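Local coordinates for thrombospondin related anonymous protein (Plasmodium falciparum, PDB 4F1J), which probably serves, through this magnesium-binding von Willebrand factor A domain, in the cell adhesion of the malaria parasite as part of a longer transmembrane protein, at residues A[12-17]-A[31-36]; A[37-42]-A[190-195]; A[60-63]-A[67-70]; A[92-97]-A[118-123]; A[131-136]-A[161-166]. All coordinates share one frame; numbering follows the deposited sequence.

Contact 1: residues A[12-17]-A[31-36]. With MG (magnesium ion), chain C; EDO (1,2-ethanediol), chain J.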
# COMPACT_ATOMS: atom_id res chain seq x y z
N LEU A 12 2.71 2.58 -2.32
CA LEU A 12 1.80 1.45 -2.44
C LEU A 12 2.59 0.12 -2.42
O LEU A 12 3.42 -0.14 -3.30
CB LEU A 12 0.97 1.58 -3.73
CG LEU A 12 0.01 0.43 -4.02
CD1 LEU A 12 -1.04 0.26 -2.93
CD2 LEU A 12 -0.63 0.66 -5.44
N LEU A 13 2.32 -0.73 -1.41
CA LEU A 13 3.01 -2.01 -1.27
C LEU A 13 1.96 -3.08 -1.46
O LEU A 13 1.06 -3.24 -0.62
CB LEU A 13 3.68 -2.17 0.12
CG LEU A 13 4.48 -1.00 0.69
CD1 LEU A 13 5.29 -1.40 1.91
CD2 LEU A 13 5.36 -0.27 -0.30
N MET A 14 2.07 -3.81 -2.57
CA MET A 14 0.99 -4.72 -2.99
C MET A 14 1.45 -6.18 -2.84
O MET A 14 2.32 -6.63 -3.56
CB MET A 14 0.61 -4.40 -4.43
CG MET A 14 -0.49 -5.25 -4.97
SD MET A 14 -0.91 -4.72 -6.64
CE MET A 14 -2.42 -5.67 -6.95
N ASP A 15 0.87 -6.86 -1.86
CA ASP A 15 1.09 -8.27 -1.59
C ASP A 15 0.74 -9.06 -2.86
O ASP A 15 -0.35 -8.87 -3.41
CB ASP A 15 0.20 -8.63 -0.42
CG ASP A 15 0.21 -10.10 -0.01
OD1 ASP A 15 0.44 -11.01 -0.83
OD2 ASP A 15 -0.12 -10.30 1.18
N CYS A 16 1.65 -9.90 -3.33
CA CYS A 16 1.39 -10.74 -4.54
C CYS A 16 1.61 -12.23 -4.23
O CYS A 16 1.90 -13.03 -5.13
CB CYS A 16 2.24 -10.27 -5.72
SG CYS A 16 4.02 -10.39 -5.49
N SER A 17 1.37 -12.58 -2.98
CA SER A 17 1.60 -13.93 -2.45
C SER A 17 0.71 -14.98 -3.13
O SER A 17 -0.39 -14.67 -3.61
CB SER A 17 1.36 -13.98 -0.94
OG SER A 17 0.05 -13.61 -0.57
N PRO A 31 -7.58 -4.92 -10.37
CA PRO A 31 -8.61 -3.87 -10.37
C PRO A 31 -8.69 -3.03 -9.09
O PRO A 31 -9.04 -1.85 -9.17
CB PRO A 31 -9.90 -4.65 -10.59
CG PRO A 31 -9.48 -5.86 -11.36
CD PRO A 31 -8.13 -6.24 -10.78
N LEU A 32 -8.37 -3.62 -7.94
CA LEU A 32 -8.38 -2.87 -6.68
C LEU A 32 -7.27 -1.82 -6.66
O LEU A 32 -7.50 -0.67 -6.26
CB LEU A 32 -8.19 -3.80 -5.51
CG LEU A 32 -7.95 -3.20 -4.13
CD1 LEU A 32 -9.13 -2.34 -3.72
CD2 LEU A 32 -7.68 -4.32 -3.11
N ALA A 33 -6.06 -2.22 -7.05
CA ALA A 33 -4.91 -1.30 -7.14
C ALA A 33 -5.25 -0.18 -8.14
O ALA A 33 -4.93 0.98 -7.92
CB ALA A 33 -3.66 -2.05 -7.58
N MET A 34 -5.89 -0.54 -9.25
CA MET A 34 -6.34 0.47 -10.22
C MET A 34 -7.32 1.51 -9.63
O MET A 34 -7.12 2.74 -9.82
CB MET A 34 -6.90 -0.21 -11.47
CG MET A 34 -5.79 -0.88 -12.24
SD MET A 34 -6.35 -1.76 -13.71
CE MET A 34 -6.52 -0.39 -14.85
N LYS A 35 -8.35 1.04 -8.95
CA LYS A 35 -9.32 1.90 -8.30
C LYS A 35 -8.67 2.74 -7.19
O LYS A 35 -9.03 3.88 -6.98
CB LYS A 35 -10.51 1.09 -7.76
CG LYS A 35 -11.67 1.96 -7.28
CD LYS A 35 -12.98 1.26 -7.27
CE LYS A 35 -14.10 2.19 -6.77
NZ LYS A 35 -15.45 1.54 -6.77
N LEU A 36 -7.70 2.18 -6.48
CA LEU A 36 -7.01 2.93 -5.43
C LEU A 36 -6.32 4.14 -6.06
O LEU A 36 -6.48 5.29 -5.59
CB LEU A 36 -5.99 2.01 -4.74
CG LEU A 36 -5.11 2.61 -3.63
CD1 LEU A 36 -4.59 1.43 -2.81
CD2 LEU A 36 -3.92 3.50 -4.08
MG MG C . -1.04 -14.24 1.24
C1 EDO J . -3.72 -8.58 -1.49
O1 EDO J . -2.70 -9.56 -1.30
C2 EDO J . -3.74 -8.11 -2.95
O2 EDO J . -2.54 -7.45 -3.32
O HOH W 1 0.03 -12.68 2.25
O HOH W 2 0.24 -15.67 1.70
O HOH W 3 -2.14 -14.98 2.77

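Contact 2: residues A[37-42]-A[190-195]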
# COMPACT_ATOMS: atom_id res chain seq x y z
N ILE A 37 -5.61 3.88 -7.15
CA ILE A 37 -4.90 4.93 -7.89
C ILE A 37 -5.87 5.98 -8.42
O ILE A 37 -5.57 7.17 -8.41
CB ILE A 37 -4.01 4.33 -8.97
CG1 ILE A 37 -2.82 3.65 -8.28
CG2 ILE A 37 -3.57 5.39 -10.03
CD1 ILE A 37 -2.03 2.69 -9.14
N GLN A 38 -7.06 5.55 -8.80
CA GLN A 38 -8.10 6.51 -9.20
C GLN A 38 -8.56 7.47 -8.07
O GLN A 38 -9.16 8.49 -8.37
CB GLN A 38 -9.30 5.80 -9.78
CG GLN A 38 -8.98 5.19 -11.10
CD GLN A 38 -10.12 4.40 -11.66
OE1 GLN A 38 -10.81 3.69 -10.94
NE2 GLN A 38 -10.33 4.53 -12.97
N GLN A 39 -8.26 7.14 -6.81
CA GLN A 39 -8.59 8.00 -5.69
C GLN A 39 -7.56 9.09 -5.47
O GLN A 39 -7.73 9.88 -4.57
CB GLN A 39 -8.69 7.20 -4.39
CG GLN A 39 -9.63 5.96 -4.45
CD GLN A 39 -10.98 6.29 -5.04
OE1 GLN A 39 -11.70 7.18 -4.55
NE2 GLN A 39 -11.36 5.57 -6.09
N LEU A 40 -6.47 9.09 -6.24
CA LEU A 40 -5.33 9.97 -5.99
C LEU A 40 -5.22 11.05 -7.05
O LEU A 40 -5.25 10.74 -8.25
CB LEU A 40 -4.03 9.17 -6.05
CG LEU A 40 -3.97 7.87 -5.24
CD1 LEU A 40 -2.64 7.18 -5.50
CD2 LEU A 40 -4.17 8.16 -3.78
N ASN A 41 -5.00 12.28 -6.60
CA ASN A 41 -4.58 13.33 -7.53
C ASN A 41 -3.08 13.26 -7.78
O ASN A 41 -2.29 13.94 -7.11
CB ASN A 41 -4.99 14.71 -7.04
CG ASN A 41 -4.59 15.78 -8.02
OD1 ASN A 41 -4.36 15.47 -9.19
ND2 ASN A 41 -4.42 17.02 -7.55
N LEU A 42 -2.67 12.41 -8.71
CA LEU A 42 -1.27 12.31 -9.09
C LEU A 42 -0.90 13.57 -9.86
O LEU A 42 -1.55 13.92 -10.84
CB LEU A 42 -0.98 11.07 -9.92
CG LEU A 42 -1.21 9.73 -9.20
CD1 LEU A 42 -0.66 8.58 -10.03
CD2 LEU A 42 -0.62 9.66 -7.75
N PRO A 190 -14.04 4.61 0.39
CA PRO A 190 -14.15 5.06 1.78
C PRO A 190 -12.84 4.92 2.57
O PRO A 190 -12.50 5.80 3.36
CB PRO A 190 -15.23 4.13 2.33
CG PRO A 190 -16.10 3.84 1.14
CD PRO A 190 -15.11 3.66 0.04
N PHE A 191 -12.11 3.84 2.34
CA PHE A 191 -10.81 3.65 2.99
C PHE A 191 -9.83 4.78 2.63
O PHE A 191 -9.25 5.41 3.51
CB PHE A 191 -10.24 2.26 2.65
CG PHE A 191 -8.80 2.06 3.05
CD1 PHE A 191 -8.43 1.89 4.39
CD2 PHE A 191 -7.81 1.99 2.09
CE1 PHE A 191 -7.09 1.68 4.75
CE2 PHE A 191 -6.47 1.78 2.46
CZ PHE A 191 -6.13 1.62 3.79
N MET A 192 -9.65 5.04 1.34
CA MET A 192 -8.67 6.04 0.91
C MET A 192 -9.11 7.45 1.35
O MET A 192 -8.27 8.29 1.71
CB MET A 192 -8.49 6.00 -0.61
CG MET A 192 -7.75 4.81 -1.13
SD MET A 192 -6.19 4.42 -0.27
CE MET A 192 -5.17 5.77 -0.84
N LYS A 193 -10.41 7.69 1.37
CA LYS A 193 -10.92 8.96 1.90
C LYS A 193 -10.53 9.14 3.35
O LYS A 193 -9.98 10.20 3.72
CB LYS A 193 -12.44 9.06 1.74
CG LYS A 193 -12.95 10.46 2.09
CD LYS A 193 -14.46 10.53 1.96
CE LYS A 193 -14.96 11.96 2.14
NZ LYS A 193 -16.37 12.06 1.62
N ALA A 194 -10.72 8.11 4.16
CA ALA A 194 -10.40 8.12 5.60
C ALA A 194 -8.90 8.27 5.83
O ALA A 194 -8.47 9.04 6.67
CB ALA A 194 -10.89 6.87 6.26
N VAL A 195 -8.12 7.49 5.09
CA VAL A 195 -6.67 7.56 5.16
C VAL A 195 -6.17 8.95 4.87
O VAL A 195 -5.36 9.48 5.61
CB VAL A 195 -6.02 6.55 4.17
CG1 VAL A 195 -4.51 6.79 4.04
CG2 VAL A 195 -6.28 5.14 4.70

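Contact 3: residues A[60-63]-A[67-70]. With SO4 (sulfate ion), chain D.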
# COMPACT_ATOMS: atom_id res chain seq x y z
N GLU A 60 10.15 -3.24 -7.16
CA GLU A 60 9.61 -1.94 -7.58
C GLU A 60 8.95 -2.06 -8.94
O GLU A 60 9.52 -2.66 -9.88
CB GLU A 60 10.73 -0.91 -7.64
CG GLU A 60 10.25 0.50 -8.00
CD GLU A 60 11.40 1.48 -8.13
OE1 GLU A 60 11.99 1.82 -7.09
OE2 GLU A 60 11.72 1.85 -9.28
N ILE A 61 7.76 -1.46 -9.05
CA ILE A 61 7.06 -1.41 -10.34
C ILE A 61 6.79 0.03 -10.82
O ILE A 61 6.66 0.27 -12.03
CB ILE A 61 5.78 -2.27 -10.35
CG1 ILE A 61 4.75 -1.79 -9.38
CG2 ILE A 61 6.10 -3.75 -9.99
CD1 ILE A 61 3.39 -2.44 -9.57
N ILE A 62 6.69 0.98 -9.90
CA ILE A 62 6.59 2.40 -10.26
C ILE A 62 7.59 3.17 -9.43
O ILE A 62 7.50 3.21 -8.23
CB ILE A 62 5.18 2.98 -10.02
CG1 ILE A 62 4.12 2.28 -10.90
CG2 ILE A 62 5.17 4.50 -10.27
CD1 ILE A 62 2.67 2.82 -10.72
N ARG A 63 8.56 3.79 -10.10
CA ARG A 63 9.61 4.56 -9.43
C ARG A 63 9.06 5.88 -8.90
O ARG A 63 8.36 6.61 -9.61
CB ARG A 63 10.75 4.81 -10.43
CG ARG A 63 11.82 5.74 -9.90
CD ARG A 63 13.00 5.84 -10.85
NE ARG A 63 12.67 6.65 -12.03
CZ ARG A 63 12.71 7.98 -12.09
NH1 ARG A 63 13.10 8.71 -11.06
NH2 ARG A 63 12.38 8.59 -13.21
N ASP A 67 7.55 9.55 -14.44
CA ASP A 67 6.35 10.06 -15.10
C ASP A 67 5.10 9.38 -14.57
O ASP A 67 4.11 10.03 -14.32
CB ASP A 67 6.44 9.88 -16.62
CG ASP A 67 7.43 10.84 -17.29
OD1 ASP A 67 7.94 11.79 -16.65
OD2 ASP A 67 7.70 10.59 -18.49
N ALA A 68 5.16 8.05 -14.38
CA ALA A 68 4.00 7.29 -13.92
C ALA A 68 3.65 7.59 -12.45
O ALA A 68 2.52 7.48 -12.03
CB ALA A 68 4.27 5.82 -14.10
N SER A 69 4.64 8.01 -11.69
CA SER A 69 4.43 8.47 -10.33
C SER A 69 3.48 9.67 -10.22
O SER A 69 2.75 9.81 -9.24
CB SER A 69 5.80 8.83 -9.74
OG SER A 69 5.74 9.24 -8.38
N LYS A 70 3.49 10.51 -11.26
CA LYS A 70 2.80 11.79 -11.28
C LYS A 70 1.64 11.86 -12.31
O LYS A 70 1.01 12.90 -12.49
CB LYS A 70 3.84 12.88 -11.56
CG LYS A 70 4.85 13.06 -10.42
CD LYS A 70 6.00 14.01 -10.77
CE LYS A 70 6.81 13.54 -11.93
NZ LYS A 70 8.13 14.23 -11.99
S SO4 D . 10.61 7.53 -16.34
O1 SO4 D . 10.85 7.54 -17.79
O2 SO4 D . 11.90 7.34 -15.68
O3 SO4 D . 9.95 8.77 -15.95
O4 SO4 D . 9.79 6.35 -16.05

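Contact 4: residues A[92-97]-A[118-123]. With MG (magnesium ion), chain C; MG (magnesium ion), chain H.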
# COMPACT_ATOMS: atom_id res chain seq x y z
N THR A 92 5.17 -13.89 2.09
CA THR A 92 4.69 -12.54 2.46
C THR A 92 5.79 -11.75 3.17
O THR A 92 5.73 -11.53 4.39
CB THR A 92 3.43 -12.65 3.35
OG1 THR A 92 2.50 -13.58 2.76
CG2 THR A 92 2.77 -11.29 3.57
N ASN A 93 6.76 -11.30 2.38
CA ASN A 93 7.92 -10.60 2.90
C ASN A 93 7.60 -9.10 2.98
O ASN A 93 8.18 -8.29 2.26
CB ASN A 93 9.12 -10.86 2.01
CG ASN A 93 10.46 -10.47 2.65
OD1 ASN A 93 10.53 -9.78 3.66
ND2 ASN A 93 11.52 -10.91 2.02
N LEU A 94 6.69 -8.76 3.89
CA LEU A 94 6.33 -7.36 4.13
C LEU A 94 7.53 -6.56 4.60
O LEU A 94 7.68 -5.39 4.23
CB LEU A 94 5.21 -7.24 5.17
CG LEU A 94 4.78 -5.80 5.50
CD1 LEU A 94 4.29 -5.10 4.27
CD2 LEU A 94 3.72 -5.79 6.62
N SER A 95 8.38 -7.16 5.42
CA SER A 95 9.51 -6.40 5.97
C SER A 95 10.46 -5.92 4.86
O SER A 95 10.95 -4.80 4.94
CB SER A 95 10.22 -7.20 7.08
OG SER A 95 10.81 -8.39 6.56
N ASP A 96 10.67 -6.71 3.82
CA ASP A 96 11.47 -6.27 2.66
C ASP A 96 10.80 -5.11 1.90
O ASP A 96 11.49 -4.19 1.45
CB ASP A 96 11.75 -7.43 1.69
CG ASP A 96 12.81 -7.08 0.68
OD1 ASP A 96 13.88 -6.57 1.09
OD2 ASP A 96 12.60 -7.29 -0.54
N ALA A 97 9.49 -5.20 1.71
CA ALA A 97 8.74 -4.11 1.10
C ALA A 97 8.88 -2.79 1.89
O ALA A 97 9.07 -1.71 1.32
CB ALA A 97 7.27 -4.49 1.04
N VAL A 118 2.51 5.14 3.59
CA VAL A 118 2.60 3.79 3.06
C VAL A 118 1.18 3.21 3.06
O VAL A 118 0.45 3.31 4.06
CB VAL A 118 3.54 2.89 3.93
CG1 VAL A 118 3.39 1.39 3.58
CG2 VAL A 118 4.98 3.28 3.78
N VAL A 119 0.77 2.63 1.94
CA VAL A 119 -0.50 1.91 1.89
C VAL A 119 -0.24 0.48 1.45
O VAL A 119 0.32 0.25 0.35
CB VAL A 119 -1.49 2.54 0.94
CG1 VAL A 119 -2.77 1.72 0.91
CG2 VAL A 119 -1.80 3.98 1.40
N ILE A 120 -0.56 -0.45 2.35
CA ILE A 120 -0.34 -1.88 2.15
C ILE A 120 -1.67 -2.54 1.74
O ILE A 120 -2.67 -2.38 2.43
CB ILE A 120 0.20 -2.54 3.44
CG1 ILE A 120 1.62 -2.08 3.77
CG2 ILE A 120 0.15 -4.06 3.29
CD1 ILE A 120 1.96 -2.08 5.30
N LEU A 121 -1.67 -3.29 0.64
CA LEU A 121 -2.77 -4.18 0.28
C LEU A 121 -2.29 -5.61 0.56
O LEU A 121 -1.28 -6.04 0.03
CB LEU A 121 -3.14 -4.02 -1.19
CG LEU A 121 -3.42 -2.62 -1.74
CD1 LEU A 121 -3.84 -2.73 -3.23
CD2 LEU A 121 -4.42 -1.88 -0.89
N THR A 122 -2.96 -6.33 1.47
CA THR A 122 -2.45 -7.65 1.86
C THR A 122 -3.56 -8.64 2.12
O THR A 122 -4.62 -8.27 2.58
CB THR A 122 -1.51 -7.55 3.09
OG1 THR A 122 -0.79 -8.80 3.29
CG2 THR A 122 -2.27 -7.13 4.35
N ASP A 123 -3.29 -9.92 1.87
CA ASP A 123 -4.25 -10.99 2.19
C ASP A 123 -3.70 -11.96 3.25
O ASP A 123 -4.23 -13.06 3.41
CB ASP A 123 -4.62 -11.75 0.93
CG ASP A 123 -3.66 -12.88 0.59
OD1 ASP A 123 -2.43 -12.77 0.87
OD2 ASP A 123 -4.15 -13.85 -0.02
MG MG C . -1.04 -14.24 1.24
MG MG H . 12.89 -8.77 6.97
O HOH W 1 0.03 -12.68 2.25
O HOH W 4 12.65 -9.91 5.16
O HOH W 3 -2.14 -14.98 2.77
O HOH W 2 0.24 -15.67 1.70
O HOH W 5 13.45 -7.13 5.95

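Contact 5: residues A[131-136]-A[161-166]. With MG (magnesium ion), chain H.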
# COMPACT_ATOMS: atom_id res chain seq x y z
N ASP A 131 10.27 -8.40 12.30
CA ASP A 131 10.98 -7.51 11.40
C ASP A 131 10.05 -6.50 10.74
O ASP A 131 10.46 -5.40 10.42
CB ASP A 131 11.75 -8.27 10.34
CG ASP A 131 12.90 -7.47 9.80
OD1 ASP A 131 13.58 -6.80 10.63
OD2 ASP A 131 13.12 -7.47 8.57
N SER A 132 8.79 -6.88 10.53
CA SER A 132 7.82 -5.96 9.93
C SER A 132 7.53 -4.80 10.91
O SER A 132 7.49 -3.61 10.52
CB SER A 132 6.52 -6.69 9.58
OG SER A 132 6.71 -7.54 8.46
N LEU A 133 7.36 -5.16 12.18
CA LEU A 133 7.17 -4.13 13.21
C LEU A 133 8.40 -3.28 13.46
O LEU A 133 8.26 -2.08 13.74
CB LEU A 133 6.66 -4.76 14.52
CG LEU A 133 5.20 -5.21 14.51
CD1 LEU A 133 4.87 -5.99 15.79
CD2 LEU A 133 4.20 -4.06 14.31
N LYS A 134 9.60 -3.85 13.37
CA LYS A 134 10.85 -3.12 13.49
C LYS A 134 11.02 -2.09 12.35
O LYS A 134 11.29 -0.91 12.60
CB LYS A 134 12.00 -4.09 13.46
CG LYS A 134 13.35 -3.49 13.55
CD LYS A 134 14.34 -4.53 14.03
CE LYS A 134 15.73 -4.17 13.59
NZ LYS A 134 16.70 -5.15 14.13
N GLU A 135 10.86 -2.54 11.11
CA GLU A 135 10.79 -1.61 9.97
C GLU A 135 9.72 -0.54 10.15
O GLU A 135 9.99 0.64 9.90
CB GLU A 135 10.59 -2.35 8.63
CG GLU A 135 11.81 -3.09 8.14
CD GLU A 135 13.00 -2.18 7.85
OE1 GLU A 135 12.82 -1.02 7.40
OE2 GLU A 135 14.14 -2.65 8.07
N SER A 136 8.51 -0.91 10.57
CA SER A 136 7.43 0.05 10.69
C SER A 136 7.77 1.14 11.72
O SER A 136 7.45 2.31 11.51
CB SER A 136 6.09 -0.63 11.00
OG SER A 136 6.00 -1.12 12.34
N ARG A 161 -3.97 -3.69 12.75
CA ARG A 161 -4.27 -2.53 13.57
C ARG A 161 -3.05 -2.05 14.34
O ARG A 161 -2.79 -0.85 14.35
CB ARG A 161 -5.47 -2.83 14.47
CG ARG A 161 -6.79 -2.86 13.67
CD ARG A 161 -7.98 -3.28 14.54
NE ARG A 161 -8.22 -2.29 15.58
CZ ARG A 161 -9.17 -1.35 15.56
NH1 ARG A 161 -10.08 -1.29 14.60
NH2 ARG A 161 -9.23 -0.49 16.55
N PHE A 162 -2.28 -2.98 14.93
CA PHE A 162 -1.03 -2.66 15.64
C PHE A 162 -0.07 -1.94 14.66
O PHE A 162 0.50 -0.87 14.97
CB PHE A 162 -0.30 -3.92 16.17
CG PHE A 162 -0.84 -4.55 17.44
CD1 PHE A 162 -1.01 -3.82 18.61
CD2 PHE A 162 -1.04 -5.95 17.49
CE1 PHE A 162 -1.44 -4.43 19.79
CE2 PHE A 162 -1.48 -6.58 18.67
CZ PHE A 162 -1.68 -5.82 19.82
N LEU A 163 0.08 -2.52 13.47
CA LEU A 163 0.98 -1.96 12.43
C LEU A 163 0.71 -0.50 12.10
O LEU A 163 1.66 0.28 11.93
CB LEU A 163 0.94 -2.78 11.14
CG LEU A 163 2.06 -2.48 10.15
CD1 LEU A 163 3.36 -2.90 10.75
CD2 LEU A 163 1.78 -3.20 8.83
N VAL A 164 -0.57 -0.12 12.03
CA VAL A 164 -0.96 1.24 11.64
C VAL A 164 -1.10 2.18 12.84
O VAL A 164 -1.46 3.32 12.66
CB VAL A 164 -2.26 1.24 10.78
CG1 VAL A 164 -2.09 0.31 9.55
CG2 VAL A 164 -3.47 0.83 11.57
N GLY A 165 -0.77 1.69 14.03
CA GLY A 165 -0.74 2.53 15.22
C GLY A 165 -2.02 2.56 16.03
O GLY A 165 -2.17 3.43 16.92
N CYS A 166 -2.93 1.63 15.77
CA CYS A 166 -4.22 1.59 16.47
C CYS A 166 -4.19 0.57 17.59
O CYS A 166 -3.37 -0.34 17.60
CB CYS A 166 -5.34 1.23 15.49
SG CYS A 166 -5.69 2.54 14.28
MG MG H . 12.89 -8.77 6.97
O HOH W 6 4.27 0.53 13.38
O HOH W 4 12.65 -9.91 5.16
O HOH W 5 13.45 -7.13 5.95
O HOH W 7 14.92 -9.23 7.09
O HOH W 8 12.22 -10.43 7.89

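Contact 1: residues A[12-17]-A[31-36]
In the beta-alpha-beta unit that opens this von Willebrand factor A domain, Leu-12 and Met-14 of strand 8-15 pack against Leu-36 and Ala-33 of helix 22-38. Leu-12 and Leu-36 run past each other in opposite directions and meet through their CD1 methyls, 3.7 Å apart. Met-14 holds CG trans to its own backbone N (chi1 -179°) and stays extended to its end, which carries the thioether up to the helix. There the methyl of Ala-33 lies alongside it, its CB 3.9 Å from Met-14 CE and just as far from SD. Helix 184-200 adds Ile-188 against Leu-36.

Where the strand ends, the chain becomes the start of the metal ion-dependent adhesion site, whose Asp-x-Ser-x-Ser signature is Asp-15, Ser-17 and Ser-19. Asp-15 OD1 accepts the backbone N of Ser-17 at 2.8 Å, closing an Asx turn. The same oxygen takes the proton of Ser-17 OG at 2.6 Å on its syn lone pair. Two bonds from Ser-17 thus grip OD1, while Thr-122 OG1 and Asp-123 N hold OD2. Ser-17 OG in turn binds magnesium at 2.2 Å. Asp-15 itself stays in the second shell: water 1, a metal ligand, donates to its OD2 at 2.6 Å. A 1,2-ethanediol molecule, probably from the crystallisation liquor, hydrogen-bonds the carbonyl O of Asp-15 through O2 at 2.6 Å.

Contact 2: residues A[37-42]-A[190-195]
Met-192 meets Gln-39 and Leu-40 with two different parts of its side chain, and its torsions explain how. A chi1 of -72° points CG away from the carbonyl carbon and lays it beside Gln-39. The chain then folds twice, at chi2 (-48°) and at chi3 (-71°), and these bends bring the S-methyl CE round to Leu-40. Gln-39 CB and Met-192 CB are 4.0 Å apart, and the CG atoms of the same two residues also lie 4.0 Å from each other. The glutamine is bent too, at chi2, and its NE2 turns back to hydrogen-bond the carbonyl O of Lys-35 in the last turn of the helix, while CB and CG do the packing. Leu-40 lies diagonally across Met-192 and touches it with one branch, CD2 standing 3.9 Å from Met-192 CE.

The contact joins the turn that follows helix 22-38 to helix 184-200, the two helices being neighbours on one face of the central sheet; Leu-40 and Met-192 both rest on Leu-10 of strand 8-15. Past the helix, Leu-40 N bonds Ile-37 O at 3.0 Å, and Asn-41 centres an inverse gamma turn. Cys-4, the disulfide partner of Cys-196, shares backbone hydrogen bonds with Gln-39 and Asn-41.

Contact 3: residues A[60-63]-A[67-70]
Ile-62, the last residue of edge strand 58-62, and Arg-63 just after it pack against the short turn 67-70 that leads into helix 72-80. Ile-61 and Ile-62 both face Ala-51, a classic beta bulge.

Asp-67 begins the turn, and it is tied to Arg-63 through a sulfate ion, probably from the crystallisation liquor. Its backbone N gives a hydrogen bond to sulfate O3 at 2.9 Å, nearly straight at 166°. From the strand side Arg-63 NH2 donates to O2 of the same ion at 2.8 Å; the arginine chain bends at chi3 (75°), and the anion lies at the guanidinium edge, near its plane. Ala-68 comes next, its methyl directed at the strand, with CB 4.1 Å from Ile-62 CG2. That branch of the isoleucine also reaches Ser-69, whose N is 3.8 Å from CG2. Ser-69 then sets its CB 3.4 Å from the carbonyl O of Arg-63. Its hydroxyl, on the far side of CB from the backbone N (chi1 -177°), turns to other partners: OG is hydrogen-bonded to Leu-49 O on strand 47-54 and to His-65 N. Lys-70 closes the turn by a bond of 3.2 Å from its N to Asp-67 O, and its NZ forms a salt bridge with Glu-44.

Residues 67-69 have helical backbone angles, and the N of Asp-67 points at the ion. One backbone N-H and one guanidinium nitrogen thus hold the sulfate between the two segments, while the nearby Asp-67 carboxylate, its CG 3.5 Å from sulfate O3, probably opposes the binding.

Contact 4: residues A[92-97]-A[118-123]
Leu-94 at the start of helix 94-106 and Ile-120 of strand 115-122 make the apolar part of this contact. They reach toward each other tip to tip, CD1 to CD1 at 4.0 Å. Nearer the metal, Thr-92 CG2 looks toward Thr-122 OG1 at a loose 4.4 Å, while that hydroxyl is hydrogen-bonded to Asp-15 OD2.

Among the hydrogen bonds, Asn-93 N-caps the helix. Its OD1 accepts Asp-96 N at 3.1 Å, the donor lying 53° above the carbonyl plane, and water 4 donates to the same oxygen at 2.6 Å. Thr-92 OG1 is hydrogen-bonded to water 1 at 2.7 Å.

Two magnesium ions complete the account. Asp-123 OD1 binds the one in the adhesion site directly at 2.1 Å, its carboxylate placed between backbone N and carbonyl carbon (chi1 86°). Water 3, another ligand of that ion, donates to Asp-123 O at 2.9 Å. Ser-95 OG and waters 4 and 5 bind the second ion.

With Asp-123 in the first shell and Thr-92 linked to the metal through water 1, the coordination resembles that of closed integrin A domains; direct ligation of the metal by the equivalent threonine is a feature of their open form.

Contact 5: residues A[131-136]-A[161-166]
Leu-133 and Leu-163 bring helices 129-141 and 157-163 together, their CA atoms 6.6 Å apart. The first segment is regular helix throughout; the second runs out of its helix in a Schellman motif. There Cys-166 N bonds back to Arg-161 O at 2.9 Å and Gly-165 N to Phe-162 O, while Gly-165 takes a positive phi of 93°. Cys-166, just past this turn, is joined in a disulfide to Cys-173. Both helices pack on the same strand of the Rossmann-like A-domain sheet, Ser-136 on Ile-146 and Leu-163 on Val-148 of strand 145-151.

Leu-163 carries the contact with a single branch. With chi1 at -166° its CG is swung away from the backbone N, and CD1 enters the angle between Leu-133 and Ser-136. The two leucines pass at a slant, Leu-133 CD2 lying 3.8 Å from Leu-163 CD1. The same methyl is 3.6 Å from Ser-136 CB, and no farther from its OG. At the far end of segment 131-136, Asp-131 turns to another task, joining Ser-95 at the second magnesium ion.

The hydroxyl of Ser-136 finds its polar partners in its own helix and in water. It gives its proton to Leu-133 O, one turn back, at 2.8 Å, approaching 32° off the carbonyl plane. Water 6 then bridges the helices, donating to Ser-136 OG at 2.6 Å and to Leu-163 O at 3.0 Å.

Contacts 1 and 4, with centres about 10 Å apart, share the magnesium ion of the adhesion site and waters 1, 2 and 3. Their strands are neighbours in the sheet, Leu-13 N lying 2.8 Å from Val-119 O, probably a hydrogen bond. Contacts 4 and 5, about 11 Å apart between centres, share the second magnesium ion; between them Ile-120 CD1 packs on Leu-163 CD2 at 3.7 Å. Contact 2 extends contact 1 along helix 22-38, away from the metals, with Leu-36 CG 4.0 Å from Met-192 SD. It also meets contact 3, where Leu-42 CB is 3.6 Å from Lys-70 C. Contacts 3 and 5 lie on opposite sides of the chain's centre, about 25 Å apart between centres.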